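Local coordinates for aminotransferase (Helicobacter pylori, PDB 2FNU), which catalyses the PLP-dependent transamination that makes UDP-4-amino-4,6-dideoxy-N-acetyl-beta-L-altrosamine, the second step in the biosynthesis of pseudaminic acid, a sugar used to modify flagellin, at residues S153-A158 / L173-S178; H157-E162 / K183-A188; K293-K298 / F340-I345. All coordinates share one frame; numbering follows the deposited sequence.

Contact 1 of 3, residues S153-A158 / L173-S178. With PMP (4'-deoxy-4'-aminopyridoxal-5'-phosphate), chain E.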
loop_
_atom_site.group_PDB
_atom_site.type_symbol
_atom_site.label_atom_id
_atom_site.label_comp_id
_atom_site.label_asym_id
_atom_site.label_seq_id
_atom_site.Cartn_x
_atom_site.Cartn_y
_atom_site.Cartn_z
ATOM N N SER B 153 14.866 11.639 -7.520
ATOM C CA SER B 153 14.862 10.891 -8.780
ATOM C C SER B 153 13.769 9.821 -8.790
ATOM O O SER B 153 13.826 8.897 -7.975
ATOM C CB SER B 153 16.220 10.217 -8.983
ATOM O OG SER B 153 16.297 9.514 -10.234
ATOM N N ASP B 154 12.786 9.957 -9.682
ATOM C CA ASP B 154 11.842 8.869 -9.931
ATOM C C ASP B 154 12.477 7.918 -10.948
ATOM O O ASP B 154 12.354 8.091 -12.172
ATOM C CB ASP B 154 10.477 9.397 -10.409
ATOM C CG ASP B 154 9.476 8.275 -10.595
ATOM O OD1 ASP B 154 8.288 8.567 -10.813
ATOM O OD2 ASP B 154 9.898 7.088 -10.499
ATOM N N SER B 155 13.200 6.941 -10.407
ATOM C CA SER B 155 13.928 5.950 -11.189
ATOM C C SER B 155 13.086 4.680 -11.310
ATOM O O SER B 155 13.623 3.582 -11.442
ATOM C CB SER B 155 15.289 5.668 -10.536
ATOM O OG SER B 155 16.094 6.855 -10.581
ATOM N N SER B 156 11.760 4.832 -11.328
ATOM C CA SER B 156 10.875 3.664 -11.310
ATOM C C SER B 156 11.161 2.682 -12.435
ATOM O O SER B 156 10.981 1.467 -12.244
ATOM C CB SER B 156 9.407 4.092 -11.370
ATOM O OG SER B 156 8.981 4.614 -10.120
ATOM N N HIS B 157 11.570 3.195 -13.612
ATOM C CA HIS B 157 11.865 2.352 -14.778
ATOM C C HIS B 157 13.267 1.769 -14.783
ATOM O O HIS B 157 13.586 0.956 -15.665
ATOM C CB HIS B 157 11.776 3.173 -16.081
ATOM C CG HIS B 157 10.414 3.712 -16.379
ATOM N ND1 HIS B 157 10.109 4.307 -17.583
ATOM C CD2 HIS B 157 9.283 3.766 -15.633
ATOM C CE1 HIS B 157 8.845 4.699 -17.572
ATOM N NE2 HIS B 157 8.319 4.383 -16.400
ATOM N N ALA B 158 14.111 2.211 -13.851
ATOM C CA ALA B 158 15.551 2.188 -14.117
ATOM C C ALA B 158 16.423 1.303 -13.235
ATOM O O ALA B 158 17.642 1.508 -13.201
ATOM C CB ALA B 158 16.120 3.621 -14.112
ATOM N N LEU B 173 19.395 12.925 -3.851
ATOM C CA LEU B 173 19.160 12.837 -2.413
ATOM C C LEU B 173 18.519 11.488 -2.094
ATOM O O LEU B 173 18.909 10.802 -1.133
ATOM C CB LEU B 173 18.264 13.985 -1.945
ATOM C CG LEU B 173 17.839 13.878 -0.482
ATOM C CD1 LEU B 173 19.070 13.847 0.466
ATOM C CD2 LEU B 173 16.903 15.010 -0.109
ATOM N N ALA B 174 17.540 11.109 -2.911
ATOM C CA ALA B 174 16.959 9.778 -2.824
ATOM C C ALA B 174 16.367 9.435 -4.177
ATOM O O ALA B 174 16.023 10.343 -4.949
ATOM C CB ALA B 174 15.885 9.735 -1.742
ATOM N N SER B 175 16.236 8.136 -4.434
ATOM C CA SER B 175 15.697 7.644 -5.697
ATOM C C SER B 175 14.636 6.581 -5.441
ATOM O O SER B 175 14.733 5.820 -4.481
ATOM C CB SER B 175 16.815 7.041 -6.545
ATOM O OG SER B 175 17.851 8.004 -6.778
ATOM N N VAL B 176 13.638 6.544 -6.310
ATOM C CA VAL B 176 12.535 5.590 -6.170
ATOM C C VAL B 176 12.619 4.559 -7.285
ATOM O O VAL B 176 12.897 4.913 -8.425
ATOM C CB VAL B 176 11.182 6.321 -6.225
ATOM C CG1 VAL B 176 10.001 5.343 -6.403
ATOM C CG2 VAL B 176 11.036 7.200 -4.971
ATOM N N PHE B 177 12.372 3.287 -6.948
ATOM C CA PHE B 177 12.206 2.227 -7.947
ATOM C C PHE B 177 10.832 1.584 -7.803
ATOM O O PHE B 177 10.261 1.573 -6.718
ATOM C CB PHE B 177 13.281 1.150 -7.760
ATOM C CG PHE B 177 14.683 1.656 -7.998
ATOM C CD1 PHE B 177 15.492 2.019 -6.927
ATOM C CD2 PHE B 177 15.176 1.802 -9.278
ATOM C CE1 PHE B 177 16.788 2.499 -7.145
ATOM C CE2 PHE B 177 16.475 2.290 -9.510
ATOM C CZ PHE B 177 17.281 2.637 -8.445
ATOM N N SER B 178 10.318 1.027 -8.894
ATOM C CA SER B 178 9.068 0.278 -8.830
ATOM C C SER B 178 9.328 -1.184 -9.144
ATOM O O SER B 178 10.132 -1.506 -10.016
ATOM C CB SER B 178 8.063 0.823 -9.863
ATOM O OG SER B 178 6.870 0.032 -9.902
HETATM N N1 PMP E . 6.675 6.573 -11.630
HETATM C C2 PMP E . 6.802 6.064 -12.897
HETATM C C2A PMP E . 7.781 6.718 -13.844
HETATM C C3 PMP E . 6.034 4.952 -13.269
HETATM O O3 PMP E . 6.168 4.407 -14.514
HETATM C C4 PMP E . 5.119 4.373 -12.358
HETATM C C4A PMP E . 4.215 3.228 -12.760
HETATM N N4A PMP E . 3.823 3.292 -14.151
HETATM C C5 PMP E . 5.058 4.877 -11.054
HETATM C C6 PMP E . 5.890 5.938 -10.703
HETATM C C5A PMP E . 4.132 4.282 -10.008
HETATM O O4P PMP E . 4.719 3.065 -9.584
HETATM P P PMP E . 3.798 1.929 -8.897
HETATM O O1P PMP E . 3.007 1.300 -10.019
HETATM O O2P PMP E . 4.773 0.942 -8.328
HETATM O O3P PMP E . 2.944 2.560 -7.831
#
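Two neighbouring parallel strands of the seven-stranded mixed sheet, 150-154 and 174-178, end here at the cofactor. Ser153 N donates to Ala174 O at 3.1 Å, and Ser153 O accepts from Val176 N at 2.9 Å, nearly along the C=O axis. The regular pairing gives way to a type I turn, Ser155 to Ala158: Ser155 N makes a weak bond to Val176 O, and Ser178 N a weak one to Ser156 O. This is the cofactor site of a fold-type I PLP enzyme, here of the DegT/DnrJ/EryC1 family. Asp154 CG lies anti to the backbone N (chi1 -177°), which carries the carboxylate to the pyridine nitrogen: Asp154 OD1 is 2.7 Å from PMP N1. Such a carboxylate probably favours a protonated ring nitrogen. Asp154 OD2 accepts twice: Ser156 N donates to its anti lone pair, closing an Asx turn, and Ser156 OG to its syn one at 2.7 Å. Thr87 OG1 bonds to OD1, so both oxygens are fixed. Ser156 CB packs on the cofactor ring, 3.6 Å from PMP C2. At the phosphate, Ser178 OG donates to PMP O2P at 2.8 Å. Phe177 turns its ring back along Ser155, with CE2 3.7 Å from Ser155 CB.

Contact 2 of 3, residues H157-E162 / K183-A188. With PMP (4'-deoxy-4'-aminopyridoxal-5'-phosphate), chain E.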
loop_
_atom_site.group_PDB
_atom_site.type_symbol
_atom_site.label_atom_id
_atom_site.label_comp_id
_atom_site.label_asym_id
_atom_site.label_seq_id
_atom_site.Cartn_x
_atom_site.Cartn_y
_atom_site.Cartn_z
ATOM N N HIS B 157 11.570 3.195 -13.612
ATOM C CA HIS B 157 11.865 2.352 -14.778
ATOM C C HIS B 157 13.267 1.769 -14.783
ATOM O O HIS B 157 13.586 0.956 -15.665
ATOM C CB HIS B 157 11.776 3.173 -16.081
ATOM C CG HIS B 157 10.414 3.712 -16.379
ATOM N ND1 HIS B 157 10.109 4.307 -17.583
ATOM C CD2 HIS B 157 9.283 3.766 -15.633
ATOM C CE1 HIS B 157 8.845 4.699 -17.572
ATOM N NE2 HIS B 157 8.319 4.383 -16.400
ATOM N N ALA B 158 14.111 2.211 -13.851
ATOM C CA ALA B 158 15.551 2.188 -14.117
ATOM C C ALA B 158 16.423 1.303 -13.235
ATOM O O ALA B 158 17.642 1.508 -13.201
ATOM C CB ALA B 158 16.120 3.621 -14.112
ATOM N N LEU B 159 15.835 0.319 -12.552
ATOM C CA LEU B 159 16.695 -0.585 -11.779
ATOM C C LEU B 159 17.674 -1.315 -12.712
ATOM O O LEU B 159 17.271 -2.029 -13.648
ATOM C CB LEU B 159 15.874 -1.576 -10.966
ATOM C CG LEU B 159 16.739 -2.433 -10.024
ATOM C CD1 LEU B 159 17.168 -1.664 -8.796
ATOM C CD2 LEU B 159 15.958 -3.672 -9.650
ATOM N N GLY B 160 18.962 -1.123 -12.442
ATOM C CA GLY B 160 20.005 -1.721 -13.269
ATOM C C GLY B 160 20.591 -0.769 -14.300
ATOM O O GLY B 160 21.655 -1.033 -14.870
ATOM N N SER B 161 19.898 0.337 -14.568
ATOM C CA SER B 161 20.437 1.357 -15.472
ATOM C C SER B 161 21.665 2.023 -14.880
ATOM O O SER B 161 21.825 2.058 -13.656
ATOM C CB SER B 161 19.381 2.426 -15.778
ATOM O OG SER B 161 18.257 1.830 -16.410
ATOM N N GLU B 162 22.511 2.558 -15.773
ATOM C CA GLU B 162 23.781 3.195 -15.384
ATOM C C GLU B 162 23.938 4.609 -15.941
ATOM O O GLU B 162 23.321 4.992 -16.947
ATOM C CB GLU B 162 24.962 2.339 -15.851
ATOM C CG GLU B 162 24.988 0.987 -15.144
ATOM C CD GLU B 162 26.138 0.077 -15.581
ATOM O OE1 GLU B 162 27.026 0.500 -16.367
ATOM O OE2 GLU B 162 26.134 -1.094 -15.143
ATOM N N LYS B 183 7.621 -4.298 -14.378
ATOM C CA LYS B 183 8.874 -3.548 -14.247
ATOM C C LYS B 183 10.122 -4.437 -14.363
ATOM O O LYS B 183 10.003 -5.664 -14.481
ATOM C CB LYS B 183 8.871 -2.754 -12.948
ATOM C CG LYS B 183 7.881 -1.575 -12.955
ATOM C CD LYS B 183 8.342 -0.433 -13.840
ATOM C CE LYS B 183 7.419 0.783 -13.674
ATOM N NZ LYS B 183 7.122 1.427 -14.962
ATOM N N PRO B 184 11.315 -3.825 -14.402
ATOM C CA PRO B 184 12.528 -4.629 -14.620
ATOM C C PRO B 184 12.662 -5.876 -13.747
ATOM O O PRO B 184 13.103 -6.922 -14.232
ATOM C CB PRO B 184 13.652 -3.615 -14.388
ATOM C CG PRO B 184 13.052 -2.339 -14.965
ATOM C CD PRO B 184 11.629 -2.376 -14.406
ATOM N N ILE B 185 12.308 -5.758 -12.470
ATOM C CA ILE B 185 12.053 -6.948 -11.637
ATOM C C ILE B 185 10.739 -6.676 -10.944
ATOM O O ILE B 185 10.310 -5.517 -10.859
ATOM C CB ILE B 185 13.143 -7.250 -10.576
ATOM C CG1 ILE B 185 13.235 -6.122 -9.539
ATOM C CG2 ILE B 185 14.483 -7.601 -11.251
ATOM C CD1 ILE B 185 14.098 -6.482 -8.296
ATOM N N THR B 186 10.116 -7.721 -10.406
ATOM C CA THR B 186 8.794 -7.543 -9.810
ATOM C C THR B 186 8.600 -8.204 -8.453
ATOM O O THR B 186 9.229 -9.218 -8.141
ATOM C CB THR B 186 7.678 -8.037 -10.757
ATOM O OG1 THR B 186 6.410 -7.617 -10.243
ATOM C CG2 THR B 186 7.676 -9.579 -10.869
ATOM N N THR B 187 7.718 -7.597 -7.668
ATOM C CA THR B 187 7.170 -8.186 -6.447
ATOM C C THR B 187 5.626 -8.183 -6.545
ATOM O O THR B 187 4.943 -8.177 -5.509
ATOM C CB THR B 187 7.639 -7.391 -5.200
ATOM O OG1 THR B 187 7.181 -6.028 -5.278
ATOM C CG2 THR B 187 9.157 -7.391 -5.127
ATOM N N ALA B 188 5.111 -8.185 -7.790
ATOM C CA ALA B 188 3.684 -8.031 -8.156
ATOM C C ALA B 188 3.210 -6.583 -8.040
ATOM O O ALA B 188 2.777 -5.988 -9.026
ATOM C CB ALA B 188 2.766 -8.994 -7.367
HETATM N N1 PMP E . 6.675 6.573 -11.630
HETATM C C2 PMP E . 6.802 6.064 -12.897
HETATM C C2A PMP E . 7.781 6.718 -13.844
HETATM C C3 PMP E . 6.034 4.952 -13.269
HETATM O O3 PMP E . 6.168 4.407 -14.514
HETATM C C4 PMP E . 5.119 4.373 -12.358
HETATM C C4A PMP E . 4.215 3.228 -12.760
HETATM N N4A PMP E . 3.823 3.292 -14.151
HETATM C C5 PMP E . 5.058 4.877 -11.054
HETATM C C6 PMP E . 5.890 5.938 -10.703
HETATM C C5A PMP E . 4.132 4.282 -10.008
HETATM O O4P PMP E . 4.719 3.065 -9.584
HETATM P P PMP E . 3.798 1.929 -8.897
HETATM O O1P PMP E . 3.007 1.300 -10.019
HETATM O O2P PMP E . 4.773 0.942 -8.328
HETATM O O3P PMP E . 2.944 2.560 -7.831
#
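Lys183 carries PLP as a Schiff base in the resting enzyme. It and His157 sit in the loops after strands 174-178 and 150-154 of this fold-type I transaminase. Here Lys183 is not attached; the cofactor, modelled as PMP, is in an external aldimine complex. The Lys183 side chain starts with CG anti to the carbonyl carbon (chi1 -70°). CB lies beside Ser178. The chain bends at chi2 (-72°), and CD then passes Ser156 O. Lys183 CE comes within 3.9 Å of PMP O3. The tip NZ donates to PMP O3 at 3.2 Å and lies 3.3 Å from His157 CD2, obliquely to the imidazole. PMP O3 sits at the edge of that ring, in its plane, and shares a 2.9 Å hydrogen bond with His157 NE2. Two side chains of the loops thus grip the phenolic oxygen, and the nearby ammonium, if charged, would favour its anionic form. His157 ND1 is bonded to Ala131 N, which fixes the ring's rotation. Away from the cofactor the loops pack through apolar groups. Pro184 CG lies 3.4 Å from His157 O. Leu159 and Ile185 cross obliquely, both touching Leu243 of helix 233-244, and Leu159 CD2 meets Ile185 CD1 at 3.6 Å.

Contact 3 of 3, residues K293-K298 / F340-I345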
loop_
_atom_site.group_PDB
_atom_site.type_symbol
_atom_site.label_atom_id
_atom_site.label_comp_id
_atom_site.label_asym_id
_atom_site.label_seq_id
_atom_site.Cartn_x
_atom_site.Cartn_y
_atom_site.Cartn_z
ATOM N N LYS B 293 4.489 12.932 -40.073
ATOM C CA LYS B 293 3.432 12.678 -41.065
ATOM C C LYS B 293 2.356 11.709 -40.545
ATOM O O LYS B 293 1.234 11.716 -41.037
ATOM C CB LYS B 293 4.014 12.212 -42.418
ATOM C CG LYS B 293 4.466 10.745 -42.473
ATOM C CD LYS B 293 5.041 10.347 -43.846
ATOM C CE LYS B 293 6.484 10.828 -44.016
ATOM N NZ LYS B 293 7.127 10.384 -45.288
ATOM N N PHE B 294 2.706 10.893 -39.543
ATOM C CA PHE B 294 1.782 9.902 -38.977
ATOM C C PHE B 294 1.009 10.378 -37.735
ATOM O O PHE B 294 0.140 9.657 -37.227
ATOM C CB PHE B 294 2.547 8.613 -38.635
ATOM C CG PHE B 294 3.226 7.977 -39.813
ATOM C CD1 PHE B 294 2.479 7.369 -40.825
ATOM C CD2 PHE B 294 4.616 7.981 -39.916
ATOM C CE1 PHE B 294 3.112 6.763 -41.919
ATOM C CE2 PHE B 294 5.254 7.382 -41.017
ATOM C CZ PHE B 294 4.497 6.779 -42.019
ATOM N N PHE B 295 1.307 11.581 -37.247
ATOM C CA PHE B 295 0.670 12.068 -36.017
ATOM C C PHE B 295 -0.852 12.022 -36.109
ATOM O O PHE B 295 -1.513 11.567 -35.187
ATOM C CB PHE B 295 1.112 13.494 -35.667
ATOM C CG PHE B 295 2.520 13.609 -35.114
ATOM C CD1 PHE B 295 2.956 14.837 -34.614
ATOM C CD2 PHE B 295 3.405 12.524 -35.089
ATOM C CE1 PHE B 295 4.246 14.991 -34.109
ATOM C CE2 PHE B 295 4.699 12.670 -34.586
ATOM C CZ PHE B 295 5.120 13.904 -34.110
ATOM N N THR B 296 -1.402 12.473 -37.238
ATOM C CA THR B 296 -2.864 12.557 -37.388
ATOM C C THR B 296 -3.543 11.200 -37.501
ATOM O O THR B 296 -4.745 11.091 -37.242
ATOM C CB THR B 296 -3.283 13.442 -38.599
ATOM O OG1 THR B 296 -2.647 12.957 -39.789
ATOM C CG2 THR B 296 -2.888 14.892 -38.353
ATOM N N CYS B 297 -2.800 10.166 -37.888
ATOM C CA CYS B 297 -3.405 8.832 -37.946
ATOM C C CYS B 297 -2.895 7.866 -36.870
ATOM O O CYS B 297 -2.984 6.643 -37.028
ATOM C CB CYS B 297 -3.284 8.226 -39.351
ATOM S SG CYS B 297 -1.614 8.067 -39.956
ATOM N N LYS B 298 -2.394 8.424 -35.768
ATOM C CA LYS B 298 -1.850 7.600 -34.675
ATOM C C LYS B 298 -2.815 6.564 -34.093
ATOM O O LYS B 298 -2.443 5.409 -33.901
ATOM C CB LYS B 298 -1.295 8.453 -33.549
ATOM C CG LYS B 298 -0.569 7.578 -32.525
ATOM C CD LYS B 298 0.255 8.390 -31.618
ATOM C CE LYS B 298 1.212 7.524 -30.790
ATOM N NZ LYS B 298 1.810 8.423 -29.779
ATOM N N PHE B 340 6.632 14.803 -28.435
ATOM C CA PHE B 340 7.074 13.484 -27.991
ATOM C C PHE B 340 5.884 12.532 -27.807
ATOM O O PHE B 340 5.893 11.390 -28.276
ATOM C CB PHE B 340 7.866 13.591 -26.681
ATOM C CG PHE B 340 8.470 12.285 -26.253
ATOM C CD1 PHE B 340 9.726 11.908 -26.704
ATOM C CD2 PHE B 340 7.767 11.420 -25.408
ATOM C CE1 PHE B 340 10.268 10.668 -26.312
ATOM C CE2 PHE B 340 8.301 10.196 -25.012
ATOM C CZ PHE B 340 9.554 9.824 -25.470
ATOM N N TYR B 341 4.861 13.001 -27.100
ATOM C CA TYR B 341 3.654 12.187 -26.898
ATOM C C TYR B 341 3.021 11.767 -28.224
ATOM O O TYR B 341 2.630 10.615 -28.395
ATOM C CB TYR B 341 2.665 12.995 -26.070
ATOM C CG TYR B 341 1.279 12.423 -25.907
ATOM C CD1 TYR B 341 1.076 11.136 -25.416
ATOM C CD2 TYR B 341 0.160 13.211 -26.182
ATOM C CE1 TYR B 341 -0.229 10.627 -25.235
ATOM C CE2 TYR B 341 -1.143 12.720 -25.997
ATOM C CZ TYR B 341 -1.323 11.436 -25.532
ATOM O OH TYR B 341 -2.601 10.969 -25.328
ATOM N N HIS B 342 2.924 12.696 -29.168
ATOM C CA HIS B 342 2.309 12.363 -30.446
ATOM C C HIS B 342 3.135 11.322 -31.180
ATOM O O HIS B 342 2.586 10.430 -31.814
ATOM C CB HIS B 342 2.108 13.616 -31.296
ATOM C CG HIS B 342 1.145 14.581 -30.687
ATOM N ND1 HIS B 342 1.190 15.935 -30.936
ATOM C CD2 HIS B 342 0.112 14.389 -29.833
ATOM C CE1 HIS B 342 0.226 16.537 -30.263
ATOM N NE2 HIS B 342 -0.440 15.624 -29.585
ATOM N N ALA B 343 4.453 11.408 -31.037
ATOM C CA ALA B 343 5.360 10.533 -31.795
ATOM C C ALA B 343 5.540 9.140 -31.188
ATOM O O ALA B 343 5.817 8.167 -31.902
ATOM C CB ALA B 343 6.724 11.198 -31.955
ATOM N N GLU B 344 5.397 9.020 -29.868
ATOM C CA GLU B 344 5.920 7.820 -29.202
ATOM C C GLU B 344 4.991 6.605 -29.196
ATOM O O GLU B 344 3.783 6.714 -28.956
ATOM C CB GLU B 344 6.303 8.159 -27.751
ATOM C CG GLU B 344 7.251 7.137 -27.083
ATOM C CD GLU B 344 6.549 5.927 -26.451
ATOM O OE1 GLU B 344 5.322 5.984 -26.170
ATOM O OE2 GLU B 344 7.264 4.908 -26.225
ATOM N N ILE B 345 5.598 5.441 -29.424
ATOM C CA ILE B 345 4.932 4.141 -29.272
ATOM C C ILE B 345 5.913 3.222 -28.573
ATOM O O ILE B 345 7.079 3.158 -28.971
ATOM C CB ILE B 345 4.547 3.507 -30.624
ATOM C CG1 ILE B 345 3.601 4.440 -31.391
ATOM C CG2 ILE B 345 3.888 2.156 -30.394
ATOM C CD1 ILE B 345 3.240 3.920 -32.802
#
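Lys298, the first residue of helix 298-307, and Phe295, in the loop just before it, make the first shell by reaching the end of helix 335-343. Lys298 CG is anti to the backbone N (chi1 -172°), and the chain stays extended to its tip. That carries NZ to a group of backbone carbonyls where the helix gives way to strand 344-347. Lys298 NZ donates to Glu344 O at 2.7 Å, from above the carbonyl plane. Lys298 NZ has a weak bond to His342 O at 3.0 Å. Tyr341 O lies 2.7 Å from Lys298 NZ. On the way, Lys298 CE packs 3.9 Å from Ile345 CG1. Beside the lysine, Phe295 receives His342 CB over one face, 3.7 Å from the ring centroid, a CH-pi contact. The imidazole turns its edge toward the same phenyl face in an offset edge-to-face pair, planes at 62°. Phe295 CE2 also touches Ala343 CB at 3.6 Å. In the second shell, strand 286-290 of the three-stranded antiparallel sheet holds segment 340-345 by backbone bonds from Ala343 to Met290 and from Ile345 to Ile288, and Met290 packs on Lys298. The Glu344 carboxylate is not in contact with the ammonium; its OE1 bonds to His315 N and its OE2 to Ser346 OG. The lysine ammonium therefore meets carbonyl oxygens at a helix C-terminus, where the helix dipole would probably favour its positive charge.

How the contacts relate
Contacts 1 and 2 form one site. Their centres are 9 Å apart, they share His157 and Ala158, and both touch PMP. Contact 1 is the end of two strands of the seven-stranded sheet. Contact 2 joins the loops that follow those same strands. Contact 3 comes later in the chain. Its centre lies about 28 Å from that of contact 1 and about 27 Å from that of contact 2. Its nearest atoms are about 9 Å from either. It belongs to the smaller three-stranded sheet and the helices beside it. The Glu344 side chain of contact 3 is about 8 Å from UD1, so the contact is near the sugar-nucleotide site without touching it.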